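Local coordinates for PhiRv1 phage protein (Mycobacterium tuberculosis, PDB 6LG3), which is a small toxin encoded by the PhiRv1 prophage that probably activates a RACK1-NLRP3-gasdermin D pyroptosis and IL-1 beta pathway in the infected host, at residues E6-L9 with M10-A14; V17-Q21 with T22-P26; E34-K38 with D39-I43; Y52-G56 with G57-V61. All blocks are in the same frame, centred on the assembly; numbering follows the deposited sequence.

Contact 1. Residues E6-L9 with M10-A14; sequences ERQL and MHELA
M10, H11, E12 and L13 each reach back four residues with the backbone N-H, giving the unbroken alpha-helical pattern of helix 4-22. M10 N to E6 O measures 3.0 Å, and L13 N to L9 O measures 2.9 Å with the straightest N-H...O angle of the four, 171°. The first three donors are tilted from the plane of their carbonyls, whereas L13 N lies almost in line with the C=O of L9. This is regular i to i+4 helix geometry, and the side chains on one turn meet the carbonyls and side chains of the turn before. On the solvent side Q8 and E12 lie one turn apart without a hydrogen bond between their ends: OE1 of E12 is 3.8 Å from Q8 CG, and the amide and carboxylate planes are only 16° apart. E12 CG, beside its own backbone N, rests 3.2 Å from Q8 O, and the chain runs on extended. L9 has CG anti to its own N (chi1 -179°), which sets it beside the carbonyl carbon; from there CD1 comes to 4.3 Å from L13 CG. L9 also touches L68 and H71 of helix 65-73. E6 turns its carboxylate back to the helix start, where OE1 accepts a hydrogen bond from T3 N. M10 bends at chi2 and chi3, and its buried thioether reaches the sheet at L44, A51, L53, V61 and A63. The root of that bent chain stays close to the helix backbone, with M10 CG 3.3 Å from E6 O.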
loop_
_atom_site.group_PDB
_atom_site.type_symbol
_atom_site.label_atom_id
_atom_site.label_comp_id
_atom_site.label_asym_id
_atom_site.label_seq_id
_atom_site.Cartn_x
_atom_site.Cartn_y
_atom_site.Cartn_z
ATOM N N GLU A 6 4.350 -2.773 -8.926
ATOM C CA GLU A 6 4.520 -3.100 -7.514
ATOM C C GLU A 6 3.850 -2.061 -6.622
ATOM O O GLU A 6 3.209 -2.420 -5.626
ATOM C CB GLU A 6 6.004 -3.232 -7.176
ATOM C CG GLU A 6 6.624 -4.544 -7.659
ATOM C CD GLU A 6 8.142 -4.552 -7.547
ATOM O OE1 GLU A 6 8.749 -3.460 -7.528
ATOM O OE2 GLU A 6 8.729 -5.651 -7.471
ATOM N N ARG A 7 3.977 -0.773 -6.963
ATOM C CA ARG A 7 3.287 0.258 -6.183
ATOM C C ARG A 7 1.775 0.090 -6.273
ATOM O O ARG A 7 1.063 0.232 -5.271
ATOM C CB ARG A 7 3.693 1.660 -6.654
ATOM C CG ARG A 7 5.165 2.001 -6.455
ATOM C CD ARG A 7 5.492 3.414 -6.935
ATOM N NE ARG A 7 6.916 3.563 -7.224
ATOM C CZ ARG A 7 7.821 4.000 -6.351
ATOM N NH1 ARG A 7 7.456 4.340 -5.120
ATOM N NH2 ARG A 7 9.095 4.095 -6.712
ATOM N N GLN A 8 1.271 -0.216 -7.474
ATOM C CA GLN A 8 -0.159 -0.437 -7.653
ATOM C C GLN A 8 -0.653 -1.588 -6.781
ATOM O O GLN A 8 -1.696 -1.475 -6.116
ATOM C CB GLN A 8 -0.444 -0.695 -9.133
ATOM C CG GLN A 8 -1.888 -0.547 -9.544
ATOM C CD GLN A 8 -2.047 -0.502 -11.055
ATOM O OE1 GLN A 8 -1.931 0.561 -11.670
ATOM N NE2 GLN A 8 -2.302 -1.660 -11.661
ATOM N N LEU A 9 0.099 -2.696 -6.746
ATOM C CA LEU A 9 -0.293 -3.823 -5.904
ATOM C C LEU A 9 -0.265 -3.450 -4.420
ATOM O O LEU A 9 -1.171 -3.821 -3.659
ATOM C CB LEU A 9 0.613 -5.021 -6.198
ATOM C CG LEU A 9 0.340 -6.310 -5.432
ATOM C CD1 LEU A 9 -1.133 -6.679 -5.487
ATOM C CD2 LEU A 9 1.198 -7.423 -6.034
ATOM N N MET A 10 0.753 -2.700 -3.989
ATOM C CA MET A 10 0.783 -2.269 -2.593
ATOM C C MET A 10 -0.422 -1.391 -2.261
ATOM O O MET A 10 -0.994 -1.498 -1.170
ATOM C CB MET A 10 2.092 -1.533 -2.284
ATOM C CG MET A 10 3.351 -2.436 -2.311
ATOM S SD MET A 10 3.405 -3.594 -0.923
ATOM C CE MET A 10 3.721 -2.516 0.490
ATOM N N HIS A 11 -0.838 -0.538 -3.195
ATOM C CA HIS A 11 -2.016 0.290 -2.945
ATOM C C HIS A 11 -3.277 -0.562 -2.832
ATOM O O HIS A 11 -4.126 -0.310 -1.964
ATOM C CB HIS A 11 -2.170 1.335 -4.049
ATOM C CG HIS A 11 -3.174 2.399 -3.736
ATOM N ND1 HIS A 11 -2.847 3.551 -3.050
ATOM C CD2 HIS A 11 -4.496 2.485 -4.010
ATOM C CE1 HIS A 11 -3.926 4.302 -2.919
ATOM N NE2 HIS A 11 -4.940 3.678 -3.493
ATOM N N GLU A 12 -3.413 -1.586 -3.689
ATOM C CA GLU A 12 -4.584 -2.455 -3.596
ATOM C C GLU A 12 -4.618 -3.196 -2.263
ATOM O O GLU A 12 -5.676 -3.287 -1.615
ATOM C CB GLU A 12 -4.605 -3.428 -4.775
ATOM C CG GLU A 12 -4.690 -2.721 -6.126
ATOM C CD GLU A 12 -4.575 -3.672 -7.314
ATOM O OE1 GLU A 12 -4.333 -3.188 -8.444
ATOM O OE2 GLU A 12 -4.726 -4.900 -7.122
ATOM N N LEU A 13 -3.461 -3.708 -1.820
ATOM C CA LEU A 13 -3.377 -4.336 -0.503
ATOM C C LEU A 13 -3.739 -3.354 0.615
ATOM O O LEU A 13 -4.349 -3.744 1.620
ATOM C CB LEU A 13 -1.973 -4.894 -0.274
ATOM C CG LEU A 13 -1.466 -5.969 -1.237
ATOM C CD1 LEU A 13 -0.037 -6.329 -0.866
ATOM C CD2 LEU A 13 -2.358 -7.188 -1.165
ATOM N N ALA A 14 -3.345 -2.083 0.476
ATOM C CA ALA A 14 -3.691 -1.103 1.507
ATOM C C ALA A 14 -5.189 -0.843 1.549
ATOM O O ALA A 14 -5.774 -0.747 2.636
ATOM C CB ALA A 14 -2.928 0.199 1.280
#

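Contact 2. Residues V17-Q21 with T22-P26; sequences VVCSQ and TGCSP
V18 O, at the end of helix 4-22, takes the backbone N-H of T22 at 2.9 Å and appears to take the T22 hydroxyl as well, although the place of OG1 is less sure. The N-H...O angle of the backbone bond is 136°, so the last helical turn closes with a bent bond. G23 N follows with a 2.8 Å bond to C19 O, its donor tilted 29° from the carbonyl plane. G23 then leaves the helix with positive phi, a backbone shape that favours glycine. C24 N appears to donate to T22 OG1, which would make an ST turn starting on the last residue of the helix. Past it the chain swings round into helix 26-39, where S25 is the N-cap, with a weak side-chain bond to A28 N. C19 fills the inside of this bend: with SG anti to the carbonyl carbon (chi1 -70°), the sulfur lies 3.6 Å from P26 N and 4.1 Å from P26 CD. Alongside it, V18 CG1 packs 4.0 Å from C24 SG. A29 of the second helix touches V18, C19 and C24. A water gives a 2.6 Å hydrogen bond to C24 O and a weak one to C19 O, linking the carbonyls of the helix end and of the connection after it.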
loop_
_atom_site.group_PDB
_atom_site.type_symbol
_atom_site.label_atom_id
_atom_site.label_comp_id
_atom_site.label_asym_id
_atom_site.label_seq_id
_atom_site.Cartn_x
_atom_site.Cartn_y
_atom_site.Cartn_z
ATOM N N VAL A 17 -6.650 -3.573 3.464
ATOM C CA VAL A 17 -6.409 -3.438 4.898
ATOM C C VAL A 17 -7.379 -2.435 5.506
ATOM O O VAL A 17 -7.961 -2.670 6.573
ATOM C CB VAL A 17 -4.946 -3.032 5.166
ATOM C CG1 VAL A 17 -4.765 -2.638 6.640
ATOM C CG2 VAL A 17 -3.997 -4.160 4.786
ATOM N N VAL A 18 -7.559 -1.292 4.839
ATOM C CA VAL A 18 -8.438 -0.261 5.387
ATOM C C VAL A 18 -9.866 -0.776 5.456
ATOM O O VAL A 18 -10.573 -0.555 6.452
ATOM C CB VAL A 18 -8.342 1.034 4.559
ATOM C CG1 VAL A 18 -9.329 2.084 5.089
ATOM C CG2 VAL A 18 -6.920 1.586 4.595
ATOM N N CYS A 19 -10.308 -1.483 4.407
ATOM C CA CYS A 19 -11.659 -2.037 4.408
ATOM C C CYS A 19 -11.832 -3.040 5.533
ATOM O O CYS A 19 -12.863 -3.052 6.218
ATOM C CB CYS A 19 -11.964 -2.699 3.065
ATOM S SG CYS A 19 -12.154 -1.556 1.682
ATOM N N SER A 20 -10.825 -3.888 5.740
ATOM C CA SER A 20 -10.903 -4.886 6.800
ATOM C C SER A 20 -10.989 -4.235 8.174
ATOM O O SER A 20 -11.774 -4.666 9.029
ATOM C CB SER A 20 -9.693 -5.816 6.728
ATOM O OG SER A 20 -9.689 -6.717 7.820
ATOM N N GLN A 21 -10.187 -3.198 8.411
ATOM C CA GLN A 21 -10.136 -2.613 9.743
ATOM C C GLN A 21 -11.286 -1.661 10.023
ATOM O O GLN A 21 -11.584 -1.411 11.194
ATOM C CB GLN A 21 -8.806 -1.886 9.952
ATOM C CG GLN A 21 -7.616 -2.831 10.070
ATOM C CD GLN A 21 -6.358 -2.132 10.532
ATOM O OE1 GLN A 21 -6.259 -0.904 10.482
ATOM N NE2 GLN A 21 -5.390 -2.909 11.000
ATOM N N THR A 22 -11.936 -1.113 8.991
ATOM C CA THR A 22 -12.982 -0.123 9.217
ATOM C C THR A 22 -14.377 -0.580 8.810
ATOM O O THR A 22 -15.355 0.071 9.191
ATOM C CB THR A 22 -12.665 1.179 8.463
ATOM O OG1 THR A 22 -12.820 0.971 7.057
ATOM C CG2 THR A 22 -11.236 1.629 8.737
ATOM N N GLY A 23 -14.499 -1.664 8.050
ATOM C CA GLY A 23 -15.797 -2.010 7.501
ATOM C C GLY A 23 -16.281 -1.118 6.378
ATOM O O GLY A 23 -17.422 -1.272 5.939
ATOM N N CYS A 24 -15.456 -0.192 5.897
ATOM C CA CYS A 24 -15.856 0.734 4.848
ATOM C C CYS A 24 -15.784 0.062 3.474
ATOM O O CYS A 24 -15.324 -1.069 3.327
ATOM C CB CYS A 24 -14.970 1.980 4.870
ATOM S SG CYS A 24 -13.272 1.668 4.318
ATOM N N SER A 25 -16.248 0.784 2.457
ATOM C CA SER A 25 -16.195 0.308 1.085
ATOM C C SER A 25 -14.839 0.617 0.462
ATOM O O SER A 25 -14.086 1.452 0.972
ATOM C CB SER A 25 -17.297 0.962 0.257
ATOM O OG SER A 25 -17.029 2.344 0.081
ATOM N N PRO A 26 -14.497 -0.051 -0.644
ATOM C CA PRO A 26 -13.225 0.270 -1.319
ATOM C C PRO A 26 -13.111 1.723 -1.760
ATOM O O PRO A 26 -12.032 2.315 -1.627
ATOM C CB PRO A 26 -13.214 -0.699 -2.511
ATOM C CG PRO A 26 -14.001 -1.879 -2.023
ATOM C CD PRO A 26 -15.103 -1.292 -1.162
HETATM O O HOH W 1 -15.299 -3.576 3.896
#

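Contact 3. Residues E34-K38 with D39-I43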
loop_
_atom_site.group_PDB
_atom_site.type_symbol
_atom_site.label_atom_id
_atom_site.label_comp_id
_atom_site.label_asym_id
_atom_site.label_seq_id
_atom_site.Cartn_x
_atom_site.Cartn_y
_atom_site.Cartn_z
ATOM N N GLU A 34 -6.062 8.693 -0.410
ATOM C CA GLU A 34 -5.781 9.900 -1.180
ATOM C C GLU A 34 -5.610 11.112 -0.269
ATOM O O GLU A 34 -4.792 11.999 -0.558
ATOM C CB GLU A 34 -6.899 10.133 -2.197
ATOM C CG GLU A 34 -6.794 11.425 -2.991
ATOM C CD GLU A 34 -5.626 11.436 -3.958
ATOM O OE1 GLU A 34 -5.337 12.515 -4.519
ATOM O OE2 GLU A 34 -5.002 10.371 -4.163
ATOM N N SER A 35 -6.356 11.164 0.841
ATOM C CA SER A 35 -6.159 12.242 1.809
ATOM C C SER A 35 -4.757 12.193 2.413
ATOM O O SER A 35 -4.098 13.237 2.586
ATOM C CB SER A 35 -7.220 12.154 2.905
ATOM O OG SER A 35 -7.187 13.297 3.731
ATOM N N PHE A 36 -4.277 10.981 2.733
ATOM C CA PHE A 36 -2.899 10.856 3.206
ATOM C C PHE A 36 -1.894 11.285 2.139
ATOM O O PHE A 36 -0.867 11.903 2.453
ATOM C CB PHE A 36 -2.614 9.426 3.636
ATOM C CG PHE A 36 -3.253 9.039 4.932
ATOM C CD1 PHE A 36 -2.873 9.653 6.119
ATOM C CD2 PHE A 36 -4.206 8.029 4.971
ATOM C CE1 PHE A 36 -3.456 9.285 7.317
ATOM C CE2 PHE A 36 -4.785 7.651 6.170
ATOM C CZ PHE A 36 -4.407 8.282 7.342
ATOM N N ALA A 37 -2.151 10.937 0.875
ATOM C CA ALA A 37 -1.244 11.342 -0.192
ATOM C C ALA A 37 -1.165 12.860 -0.303
ATOM O O ALA A 37 -0.073 13.428 -0.452
ATOM C CB ALA A 37 -1.688 10.730 -1.522
ATOM N N LYS A 38 -2.313 13.532 -0.241
ATOM C CA LYS A 38 -2.314 14.988 -0.310
ATOM C C LYS A 38 -1.554 15.594 0.867
ATOM O O LYS A 38 -0.849 16.601 0.709
ATOM C CB LYS A 38 -3.759 15.485 -0.371
ATOM C CG LYS A 38 -3.959 16.963 -0.065
ATOM C CD LYS A 38 -5.436 17.321 -0.142
ATOM C CE LYS A 38 -5.825 18.175 1.051
ATOM N NZ LYS A 38 -4.857 19.290 1.262
ATOM N N ASP A 39 -1.641 14.969 2.052
ATOM C CA ASP A 39 -0.853 15.499 3.165
ATOM C C ASP A 39 0.631 15.136 3.073
ATOM O O ASP A 39 1.436 15.678 3.834
ATOM C CB ASP A 39 -1.436 15.022 4.497
ATOM C CG ASP A 39 -1.134 15.975 5.650
ATOM O OD1 ASP A 39 -2.095 16.380 6.337
ATOM O OD2 ASP A 39 0.046 16.303 5.900
ATOM N N GLY A 40 1.023 14.262 2.151
ATOM C CA GLY A 40 2.420 13.894 2.027
ATOM C C GLY A 40 2.867 12.805 2.976
ATOM O O GLY A 40 4.071 12.626 3.177
ATOM N N THR A 41 1.929 12.074 3.579
ATOM C CA THR A 41 2.252 11.030 4.543
ATOM C C THR A 41 1.922 9.632 4.031
ATOM O O THR A 41 1.900 8.679 4.821
ATOM C CB THR A 41 1.531 11.292 5.869
ATOM O OG1 THR A 41 0.113 11.217 5.674
ATOM C CG2 THR A 41 1.887 12.671 6.402
ATOM N N LEU A 42 1.664 9.478 2.733
ATOM C CA LEU A 42 1.498 8.158 2.126
ATOM C C LEU A 42 2.835 7.785 1.509
ATOM O O LEU A 42 3.210 8.313 0.457
ATOM C CB LEU A 42 0.385 8.145 1.081
ATOM C CG LEU A 42 0.034 6.777 0.479
ATOM C CD1 LEU A 42 -0.485 5.833 1.550
ATOM C CD2 LEU A 42 -0.984 6.938 -0.630
ATOM N N ILE A 43 3.559 6.889 2.172
ATOM C CA ILE A 43 4.951 6.615 1.856
ATOM C C ILE A 43 5.040 5.161 1.438
ATOM O O ILE A 43 4.616 4.271 2.186
ATOM C CB ILE A 43 5.876 6.889 3.054
ATOM C CG1 ILE A 43 5.733 8.334 3.547
ATOM C CG2 ILE A 43 7.320 6.556 2.694
ATOM C CD1 ILE A 43 6.088 9.366 2.522
#
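F36 O is met by T41 N in a 3.0 Å hydrogen bond, N-H...O angle 156°, that ties the chain after helix 26-39 back to its last turn. The T41 hydroxyl comes to the same carbonyl at 3.4 Å, at best a weak bond. OG1 also stands at the edge of the F36 ring, near the ring plane and 3.4 Å from CD1. It is brought there by a chi1 of 64°, which sets the oxygen between the backbone N and carbonyl carbon of T41. Next to the hydroxyl the apolar branches close up, L42 CB approaching F36 CB. L42 CB already points at the helix; with CG anti to the backbone N (chi1 -174°), CD2 comes to 4.0 Å from A37 CB. Behind these contacts stand the closing backbone bonds. D39 N donates to S35 O at 3.1 Å, and G40 N donates to A37 O at 2.9 Å from well above the carbonyl plane. G40 reverses the chain with positive phi, at angles where a CB would be jammed against the preceding carbonyl. Further out, T41 and I43 bond through their backbones to G56 and E54, while F36 packs on A55 and L42 on L53. The bonds T41 N to F36 O and G40 N to A37 O, with G40 at positive phi, make a Schellman motif at the helix C-terminus, which leads into edge strand 42-46 of the antiparallel sheet.

Contact 4. Residues Y52-G56 with G57-V61; sequences YLEAG and GNVLV
A chi1 of -80° on L60 and of -174° on L53 carry the two leucines together, L60 CG beside its own N and L53 CG beside its carbonyl carbon, until L60 CD1 and L53 CD2 are 4.0 Å apart. L60 CD1 comes closer still to A55 CB, at 3.7 Å, so this branch touches both L53 and A55. E54 and V59 meet on the other face, where E54 CG touches V59 CG2. The polar end of E54 divides its work: OE1 accepts a hydrogen bond from a water that itself accepts from G57 N, and OE2 makes a long, weak ion pair with R45. L53 O is gripped twice in its own carbonyl plane, by L60 N at 2.7 Å and by V61 N at 3.1 Å, while L53 N donates to V61 O. At the turn A55 N bonds N58 O at 2.8 Å. The return bond from N58 N reaches A55 O at 3.2 Å, from above the carbonyl plane. A second water joins A55 O to N58 ND2. L53 and V61 continue inward to pack on A14 of helix 4-22, and L60 meets L33 of helix 26-39. Two glycines with positive phi form the type I' turn from A55 to N58, and L60 with V61 opposite L53 forms a classic beta bulge: together they make a tight, twisted beta hairpin.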
loop_
_atom_site.group_PDB
_atom_site.type_symbol
_atom_site.label_atom_id
_atom_site.label_comp_id
_atom_site.label_asym_id
_atom_site.label_seq_id
_atom_site.Cartn_x
_atom_site.Cartn_y
_atom_site.Cartn_z
ATOM N N TYR A 52 6.902 -1.727 2.108
ATOM C CA TYR A 52 6.005 -1.180 3.112
ATOM C C TYR A 52 5.213 -0.024 2.529
ATOM O O TYR A 52 5.742 0.779 1.748
ATOM C CB TYR A 52 6.760 -0.668 4.342
ATOM C CG TYR A 52 7.892 -1.552 4.803
ATOM C CD1 TYR A 52 9.129 -1.506 4.170
ATOM C CD2 TYR A 52 7.736 -2.412 5.880
ATOM C CE1 TYR A 52 10.164 -2.298 4.579
ATOM C CE2 TYR A 52 8.779 -3.209 6.306
ATOM C CZ TYR A 52 9.993 -3.146 5.647
ATOM O OH TYR A 52 11.054 -3.937 6.050
ATOM N N LEU A 53 3.944 0.049 2.926
ATOM C CA LEU A 53 3.086 1.196 2.658
ATOM C C LEU A 53 2.661 1.746 4.010
ATOM O O LEU A 53 2.011 1.036 4.803
ATOM C CB LEU A 53 1.871 0.824 1.798
ATOM C CG LEU A 53 0.958 1.977 1.339
ATOM C CD1 LEU A 53 0.274 1.623 0.024
ATOM C CD2 LEU A 53 -0.090 2.310 2.392
ATOM N N GLU A 54 3.065 2.993 4.263
ATOM C CA GLU A 54 2.780 3.743 5.479
ATOM C C GLU A 54 1.789 4.858 5.194
ATOM O O GLU A 54 1.898 5.549 4.174
ATOM C CB GLU A 54 4.023 4.416 6.053
ATOM C CG GLU A 54 5.146 3.581 6.521
ATOM C CD GLU A 54 6.219 4.455 7.159
ATOM O OE1 GLU A 54 5.987 5.683 7.276
ATOM O OE2 GLU A 54 7.283 3.927 7.541
ATOM N N ALA A 55 0.865 5.064 6.130
ATOM C CA ALA A 55 -0.087 6.166 6.075
ATOM C C ALA A 55 -0.041 6.878 7.415
ATOM O O ALA A 55 -0.287 6.259 8.454
ATOM C CB ALA A 55 -1.502 5.667 5.768
ATOM N N GLY A 56 0.293 8.164 7.398
ATOM C CA GLY A 56 0.342 8.918 8.642
ATOM C C GLY A 56 1.282 8.328 9.671
ATOM O O GLY A 56 0.940 8.270 10.860
ATOM N N GLY A 57 2.448 7.848 9.235
ATOM C CA GLY A 57 3.455 7.313 10.131
ATOM C C GLY A 57 3.230 5.892 10.601
ATOM O O GLY A 57 4.066 5.371 11.351
ATOM N N ASN A 58 2.139 5.248 10.196
ATOM C CA ASN A 58 1.853 3.870 10.572
ATOM C C ASN A 58 1.918 2.968 9.352
ATOM O O ASN A 58 1.414 3.322 8.281
ATOM C CB ASN A 58 0.480 3.742 11.225
ATOM C CG ASN A 58 0.212 4.846 12.219
ATOM O OD1 ASN A 58 1.053 5.132 13.068
ATOM N ND2 ASN A 58 -0.954 5.475 12.120
ATOM N N VAL A 59 2.531 1.798 9.526
ATOM C CA VAL A 59 2.629 0.832 8.436
ATOM C C VAL A 59 1.280 0.162 8.242
ATOM O O VAL A 59 0.790 -0.550 9.128
ATOM C CB VAL A 59 3.722 -0.206 8.711
ATOM C CG1 VAL A 59 3.723 -1.249 7.583
ATOM C CG2 VAL A 59 5.080 0.465 8.838
ATOM N N LEU A 60 0.670 0.381 7.078
ATOM C CA LEU A 60 -0.559 -0.309 6.727
ATOM C C LEU A 60 -0.283 -1.665 6.094
ATOM O O LEU A 60 -1.028 -2.621 6.342
ATOM C CB LEU A 60 -1.390 0.533 5.759
ATOM C CG LEU A 60 -2.234 1.682 6.312
ATOM C CD1 LEU A 60 -2.977 2.358 5.180
ATOM C CD2 LEU A 60 -3.206 1.203 7.365
ATOM N N VAL A 61 0.765 -1.764 5.270
ATOM C CA VAL A 61 1.034 -2.983 4.507
ATOM C C VAL A 61 2.522 -3.284 4.555
ATOM O O VAL A 61 3.348 -2.388 4.368
ATOM C CB VAL A 61 0.594 -2.857 3.028
ATOM C CG1 VAL A 61 0.891 -4.155 2.246
ATOM C CG2 VAL A 61 -0.868 -2.480 2.916
HETATM O O HOH W 2 3.627 7.765 6.914
HETATM O O HOH W 3 -2.701 5.884 9.807
#

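Contacts 1 and 2 follow each other along helix 4-22, their centres 15 Å apart, the first in its early turns and the second at its end. Contact 4 is the hairpin lying against this helix: M10 CE comes to 3.5 Å from L53 N, and A14 CA to 3.4 Å from V61 CG2. Further along, V17 and V18 of contact 2 touch V61 and L60. Contact 3 ends the second helix and joins contact 4 through the sheet, with probable hydrogen bonds I43 O to E54 N (2.9 Å) and T41 O to G56 N. Contacts 2 and 3, about 18 Å apart between centres, lie towards opposite ends of helix 26-39 and do not touch.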